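Cytosine deaminase (Klebsiella pneumoniae, PDB 4R85) probably catalyses the hydrolytic deamination of cytosine and 5-methylcytosine at an amidohydrolase-fold active site that holds an iron(II) ion. Local coordinates at residues S190-L195 against A225-V230. Numbering follows the deposited sequence.
Sequences SSVMFL and AEEARV
M193 and E227 make most of this contact between two neighbouring outer helices of the amidohydrolase (β/α)8 barrel, 185-202 and 220-231, which flank the parallel strand 205-209 in the chain. The tight part is a thioether lying against a carboxylate: SD of M193 sits 3.5 Å from CD of E227, and the methyl CE of M193 comes within 3.5 Å of OE1 of E227. The two side chains cross at about a right angle. In M193 the bend at the second torsion (chi2 -58°) brings the sulfur over toward the facing helix. E227 leaves its own helix already directed at M193, and its bend (chi2 -51°) turns the carboxylate across the thioether. The nearest CA atoms of the two helical segments, those of M193 and E227, are 7.6 Å apart. No hydrogen bond spans the gap; the carboxylate of E227 instead takes its charge partner from its own helix, where OE2 meets NE of R231 in a salt bridge that probably steadies the group beside the sulfur. While this crossing is partly exposed to solvent, V192 is buried and also packs on P179, yet it meets the facing helix loosely, CG1 being 4.5 Å from CG of E227. Within the carboxylate the two oxygens are unequally placed: OE2 of E227 lies 3.9 Å from SD of M193, farther than OE1.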
ATOM      1  N   SER A 190       8.272  25.592  25.575  1.00 11.78           N
ATOM      2  CA  SER A 190       7.371  25.898  26.681  1.00 14.26           C
ATOM      3  C   SER A 190       6.066  25.117  26.553  1.00 14.17           C
ATOM      4  O   SER A 190       5.474  24.730  27.567  1.00 12.99           O
ATOM      5  CB  SER A 190       7.107  27.402  26.811  1.00 17.15           C
ATOM      6  OG  SER A 190       6.335  27.881  25.723  1.00 19.03           O
ATOM      7  N   SER A 191       5.626  24.862  25.319  1.00 12.01           N
ATOM      8  CA  SER A 191       4.398  24.079  25.136  1.00 11.10           C
ATOM      9  C   SER A 191       4.560  22.662  25.699  1.00 15.07           C
ATOM     10  O   SER A 191       3.634  22.115  26.306  1.00 11.71           O
ATOM     11  CB  SER A 191       3.941  24.051  23.670  1.00 11.82           C
ATOM     12  OG  SER A 191       4.724  23.173  22.874  1.00 13.54           O
ATOM     13  N   VAL A 192       5.737  22.071  25.505  1.00 13.45           N
ATOM     14  CA  VAL A 192       5.965  20.718  26.017  1.00 10.62           C
ATOM     15  C   VAL A 192       5.997  20.727  27.545  1.00 11.04           C
ATOM     16  O   VAL A 192       5.419  19.839  28.186  1.00 12.88           O
ATOM     17  CB  VAL A 192       7.239  20.071  25.430  1.00 10.33           C
ATOM     18  CG1 VAL A 192       7.529  18.732  26.115  1.00 11.26           C
ATOM     19  CG2 VAL A 192       7.101  19.893  23.907  1.00 10.38           C
ATOM     20  N   MET A 193       6.639  21.735  28.134  1.00 11.31           N
ATOM     21  CA  MET A 193       6.661  21.848  29.598  1.00 13.37           C
ATOM     22  C   MET A 193       5.247  21.978  30.158  1.00 15.51           C
ATOM     23  O   MET A 193       4.889  21.302  31.131  1.00 14.24           O
ATOM     24  CB  MET A 193       7.519  23.031  30.052  1.00 13.51           C
ATOM     25  CG  MET A 193       8.955  22.978  29.555  1.00 13.71           C
ATOM     26  SD  MET A 193       9.807  21.453  30.083  1.00 18.67           S
ATOM     27  CE  MET A 193      11.436  21.734  29.375  1.00 29.53           C
ATOM     28  N   PHE A 194       4.439  22.830  29.525  1.00 13.38           N
ATOM     29  CA  PHE A 194       3.046  22.995  29.921  1.00 12.98           C
ATOM     30  C   PHE A 194       2.238  21.697  29.843  1.00 12.84           C
ATOM     31  O   PHE A 194       1.520  21.354  30.777  1.00 12.70           O
ATOM     32  CB  PHE A 194       2.339  24.076  29.081  1.00 13.20           C
ATOM     33  CG  PHE A 194       0.848  24.078  29.265  1.00 12.77           C
ATOM     34  CD1 PHE A 194       0.277  24.673  30.389  1.00 13.38           C
ATOM     35  CD2 PHE A 194       0.018  23.434  28.355  1.00 13.17           C
ATOM     36  CE1 PHE A 194      -1.104  24.657  30.583  1.00 17.22           C
ATOM     37  CE2 PHE A 194      -1.373  23.420  28.541  1.00 14.76           C
ATOM     38  CZ  PHE A 194      -1.927  24.031  29.656  1.00 16.63           C
ATOM     39  N   LEU A 195       2.320  21.004  28.714  1.00 11.83           N
ATOM     40  CA  LEU A 195       1.455  19.856  28.496  1.00 11.75           C
ATOM     41  C   LEU A 195       1.841  18.706  29.427  1.00 12.28           C
ATOM     42  O   LEU A 195       0.981  17.972  29.904  1.00 12.59           O
ATOM     43  CB  LEU A 195       1.439  19.415  27.025  1.00 11.25           C
ATOM     44  CG  LEU A 195       2.613  18.669  26.378  1.00 16.33           C
ATOM     45  CD1 LEU A 195       2.544  17.138  26.581  1.00 13.64           C
ATOM     46  CD2 LEU A 195       2.668  19.002  24.886  1.00 14.82           C
ATOM     47  N   ALA A 225      10.950  13.526  25.453  1.00 10.69           N
ATOM     48  CA  ALA A 225      11.522  12.304  26.030  1.00 11.54           C
ATOM     49  C   ALA A 225      12.219  12.619  27.350  1.00 12.81           C
ATOM     50  O   ALA A 225      12.116  11.851  28.315  1.00 16.71           O
ATOM     51  CB  ALA A 225      12.489  11.638  25.042  1.00 10.04           C
ATOM     52  N   GLU A 226      12.917  13.751  27.411  1.00 11.60           N
ATOM     53  CA  GLU A 226      13.578  14.105  28.670  1.00 20.47           C
ATOM     54  C   GLU A 226      12.580  14.407  29.796  1.00 17.17           C
ATOM     55  O   GLU A 226      12.786  13.994  30.933  1.00 16.98           O
ATOM     56  CB  GLU A 226      14.597  15.239  28.482  1.00 16.70           C
ATOM     57  CG  GLU A 226      15.254  15.762  29.781  1.00 15.24           C
ATOM     58  CD  GLU A 226      16.147  14.745  30.513  1.00 21.34           C
ATOM     59  OE1 GLU A 226      16.284  13.586  30.070  1.00 24.73           O
ATOM     60  OE2 GLU A 226      16.727  15.124  31.553  1.00 22.44           O
ATOM     61  N   GLU A 227      11.498  15.121  29.487  1.00 15.65           N
ATOM     62  CA  GLU A 227      10.484  15.366  30.506  1.00 11.68           C
ATOM     63  C   GLU A 227       9.878  14.055  30.984  1.00 15.08           C
ATOM     64  O   GLU A 227       9.658  13.861  32.178  1.00 14.93           O
ATOM     65  CB  GLU A 227       9.394  16.299  29.965  1.00 17.35           C
ATOM     66  CG  GLU A 227       9.896  17.737  29.808  1.00 15.68           C
ATOM     67  CD  GLU A 227      10.561  18.237  31.090  1.00 20.53           C
ATOM     68  OE1 GLU A 227      11.725  18.705  31.025  1.00 22.62           O
ATOM     69  OE2 GLU A 227       9.924  18.152  32.168  1.00 19.35           O
ATOM     70  N   ALA A 228       9.595  13.157  30.047  1.00 13.87           N
ATOM     71  CA  ALA A 228       9.029  11.871  30.412  1.00 13.74           C
ATOM     72  C   ALA A 228       9.984  11.094  31.325  1.00 14.92           C
ATOM     73  O   ALA A 228       9.551  10.467  32.298  1.00 15.97           O
ATOM     74  CB  ALA A 228       8.717  11.072  29.169  1.00 17.38           C
ATOM     75  N   ARG A 229      11.280  11.143  31.012  1.00 12.60           N
ATOM     76  CA  ARG A 229      12.289  10.393  31.781  1.00 16.73           C
ATOM     77  C   ARG A 229      12.408  10.945  33.202  1.00 17.12           C
ATOM     78  O   ARG A 229      12.349  10.200  34.179  1.00 17.49           O
ATOM     79  CB  ARG A 229      13.662  10.443  31.088  1.00 16.00           C
ATOM     80  CG  ARG A 229      14.730   9.558  31.771  1.00 17.97           C
ATOM     81  CD  ARG A 229      16.158   9.916  31.338  1.00 17.64           C
ATOM     82  NE  ARG A 229      16.520  11.263  31.772  1.00 19.84           N
ATOM     83  CZ  ARG A 229      17.020  11.560  32.969  1.00 25.39           C
ATOM     84  NH1 ARG A 229      17.234  10.596  33.857  1.00 24.95           N
ATOM     85  NH2 ARG A 229      17.310  12.821  33.278  1.00 24.02           N
ATOM     86  N   VAL A 230      12.558  12.261  33.305  1.00 19.07           N
ATOM     87  CA  VAL A 230      12.706  12.942  34.593  1.00 17.75           C
ATOM     88  C   VAL A 230      11.479  12.757  35.488  1.00 19.56           C
ATOM     89  O   VAL A 230      11.596  12.585  36.710  1.00 21.92           O
ATOM     90  CB  VAL A 230      12.986  14.447  34.369  1.00 26.49           C
ATOM     91  CG1 VAL A 230      12.711  15.259  35.628  1.00 41.03           C
ATOM     92  CG2 VAL A 230      14.415  14.648  33.897  1.00 28.28           C
TER